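Local coordinates for DNA polymerase II large subunit (Pyrococcus horikoshii, PDB 7OEC), which is an intein that probably excises itself from the DNA polymerase II large-subunit precursor and joins the flanking segments, at residues 7-12 / 22-27. The protein carries 2 engineered substitutions. Residues are numbered along the deposited sequence; the frame is centred on the assembly and turned at random.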
loop_
_atom_site.group_PDB
_atom_site.type_symbol
_atom_site.label_atom_id
_atom_site.label_comp_id
_atom_site.label_asym_id
_atom_site.label_seq_id
_atom_site.Cartn_x
_atom_site.Cartn_y
_atom_site.Cartn_z
ATOM N N GLY A 7 5.524 7.061 5.522
ATOM C CA GLY A 7 5.579 7.976 4.404
ATOM C C GLY A 7 6.586 7.615 3.338
ATOM O O GLY A 7 6.424 8.056 2.200
ATOM N N ASP A 8 7.623 6.845 3.671
ATOM C CA ASP A 8 8.603 6.461 2.660
ATOM C C ASP A 8 8.166 5.264 1.820
ATOM O O ASP A 8 8.889 4.866 0.910
ATOM C CB ASP A 8 9.988 6.240 3.281
ATOM C CG ASP A 8 10.060 5.055 4.236
ATOM O OD1 ASP A 8 9.048 4.365 4.420
ATOM O OD2 ASP A 8 11.168 4.815 4.810
ATOM N N THR A 9 6.979 4.728 2.060
ATOM C CA THR A 9 6.444 3.675 1.218
ATOM C C THR A 9 6.216 4.222 -0.176
ATOM O O THR A 9 5.671 5.318 -0.339
ATOM C CB THR A 9 5.097 3.240 1.791
ATOM O OG1 THR A 9 5.229 2.761 3.129
ATOM C CG2 THR A 9 4.460 2.140 0.972
ATOM N N ARG A 10 6.611 3.451 -1.182
ATOM C CA ARG A 10 6.417 3.867 -2.557
ATOM C C ARG A 10 5.127 3.265 -3.076
ATOM O O ARG A 10 4.751 2.143 -2.707
ATOM C CB ARG A 10 7.586 3.450 -3.446
ATOM C CG ARG A 10 8.832 4.315 -3.265
ATOM C CD ARG A 10 9.601 3.952 -2.024
ATOM N NE ARG A 10 10.124 2.581 -2.038
ATOM C CZ ARG A 10 10.313 1.833 -0.941
ATOM N NH1 ARG A 10 10.007 2.315 0.288
ATOM N NH2 ARG A 10 10.780 0.585 -1.086
ATOM N N ILE A 11 4.443 4.017 -3.927
ATOM C CA ILE A 11 3.210 3.553 -4.529
ATOM C C ILE A 11 3.199 3.802 -6.038
ATOM O O ILE A 11 3.687 4.836 -6.519
ATOM C CB ILE A 11 2.001 4.205 -3.841
ATOM C CG1 ILE A 11 0.709 3.575 -4.326
ATOM C CG2 ILE A 11 2.079 5.659 -3.988
ATOM C CD1 ILE A 11 -0.466 3.898 -3.419
ATOM N N LEU A 12 2.671 2.825 -6.785
ATOM C CA LEU A 12 2.609 2.906 -8.240
ATOM C C LEU A 12 1.378 3.690 -8.678
ATOM O O LEU A 12 0.236 3.342 -8.338
ATOM C CB LEU A 12 2.551 1.504 -8.821
ATOM C CG LEU A 12 2.644 1.371 -10.338
ATOM C CD1 LEU A 12 3.964 1.921 -10.864
ATOM C CD2 LEU A 12 2.419 -0.078 -10.765
ATOM N N VAL A 22 5.798 7.015 -6.541
ATOM C CA VAL A 22 6.038 8.156 -5.660
ATOM C C VAL A 22 5.935 7.659 -4.233
ATOM O O VAL A 22 5.273 6.667 -3.963
ATOM C CB VAL A 22 5.046 9.310 -5.886
ATOM C CG1 VAL A 22 5.162 9.845 -7.291
ATOM C CG2 VAL A 22 3.651 8.859 -5.646
ATOM N N THR A 23 6.587 8.349 -3.301
ATOM C CA THR A 23 6.356 7.939 -1.923
ATOM C C THR A 23 4.986 8.433 -1.473
ATOM O O THR A 23 4.400 9.336 -2.066
ATOM C CB THR A 23 7.393 8.519 -0.968
ATOM O OG1 THR A 23 7.282 9.932 -0.974
ATOM C CG2 THR A 23 8.819 8.078 -1.327
ATOM N N LEU A 24 4.478 7.845 -0.397
ATOM C CA LEU A 24 3.194 8.298 0.118
ATOM C C LEU A 24 3.277 9.734 0.611
ATOM O O LEU A 24 2.319 10.499 0.478
ATOM C CB LEU A 24 2.727 7.377 1.231
ATOM C CG LEU A 24 2.032 6.121 0.807
ATOM C CD1 LEU A 24 1.736 5.308 1.968
ATOM C CD2 LEU A 24 0.759 6.490 0.169
ATOM N N LYS A 25 4.396 10.116 1.214
ATOM C CA LYS A 25 4.569 11.522 1.577
ATOM C C LYS A 25 4.513 12.446 0.349
ATOM O O LYS A 25 3.852 13.502 0.369
ATOM C CB LYS A 25 5.852 11.689 2.385
ATOM C CG LYS A 25 6.030 13.126 2.895
ATOM C CD LYS A 25 7.228 13.226 3.818
ATOM C CE LYS A 25 7.738 14.663 3.837
ATOM N NZ LYS A 25 9.189 14.774 4.332
ATOM N N GLU A 26 5.198 12.064 -0.746
ATOM C CA GLU A 26 5.134 12.842 -1.990
ATOM C C GLU A 26 3.719 12.853 -2.551
ATOM O O GLU A 26 3.229 13.883 -3.044
ATOM C CB GLU A 26 6.076 12.261 -3.052
ATOM C CG GLU A 26 7.525 12.426 -2.738
ATOM C CD GLU A 26 8.431 11.718 -3.779
ATOM O OE1 GLU A 26 8.122 10.588 -4.312
ATOM O OE2 GLU A 26 9.483 12.321 -4.043
ATOM N N LEU A 27 3.041 11.709 -2.473
ATOM C CA LEU A 27 1.661 11.644 -2.940
ATOM C C LEU A 27 0.788 12.633 -2.174
ATOM O O LEU A 27 -0.008 13.368 -2.767
ATOM C CB LEU A 27 1.126 10.212 -2.821
ATOM C CG LEU A 27 -0.311 9.975 -3.307
ATOM C CD1 LEU A 27 -0.333 10.220 -4.798
ATOM C CD2 LEU A 27 -0.780 8.609 -2.965
#
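Thr9 O is met from 22-27 by two groups of consecutive residues: Leu24 N donates a hydrogen bond of 2.8 Å to Thr9 O, lying nearly along the C=O axis (173° at the oxygen) though the N-H itself is bent to 140°, and the CA-H of Thr23 adds a weaker contact. Gly7 O takes the next amide of the helix, Lys25 N, at 3.1 Å; this bond is straight and lies in the carbonyl plane on a lone pair. Two carbonyls of 7-12 thus receive amides from the first turn of helix 24-29. Thr23, at the N-cap, takes a third amide of that turn: chi1 of 63° sets OG1 between the backbone N and the carbonyl carbon, where it can accept from Glu26 N at 3.0 Å, while Glu26 OE1 takes Thr23 N at 2.9 Å, completing a capping box. A valine in place of Thr23 would take away OG1, the acceptor of Glu26 N, and would probably leave that amide without its cap and the first turn less firmly held. On the hairpin side, Ile11 and Val22 form an antiparallel hydrogen-bonded pair, with Ile11 N to Val22 O at 2.8 Å and Val22 N to Ile11 O at 3.0 Å, and their side chains cross obliquely, CG2 of Ile11 lying 3.9 Å from CG2 of Val22. Leu27 CD2 reaches the same methyl of Ile11, and Leu151 touches both Ile11 and Leu27. Backbone bonding thus carries on from the hairpin of strands 10-15 and 18-23 to the first turn of the helix, whose first amides, at Leu24, Lys25 and Glu26, find acceptors in Thr9 O, Gly7 O and Thr23 OG1.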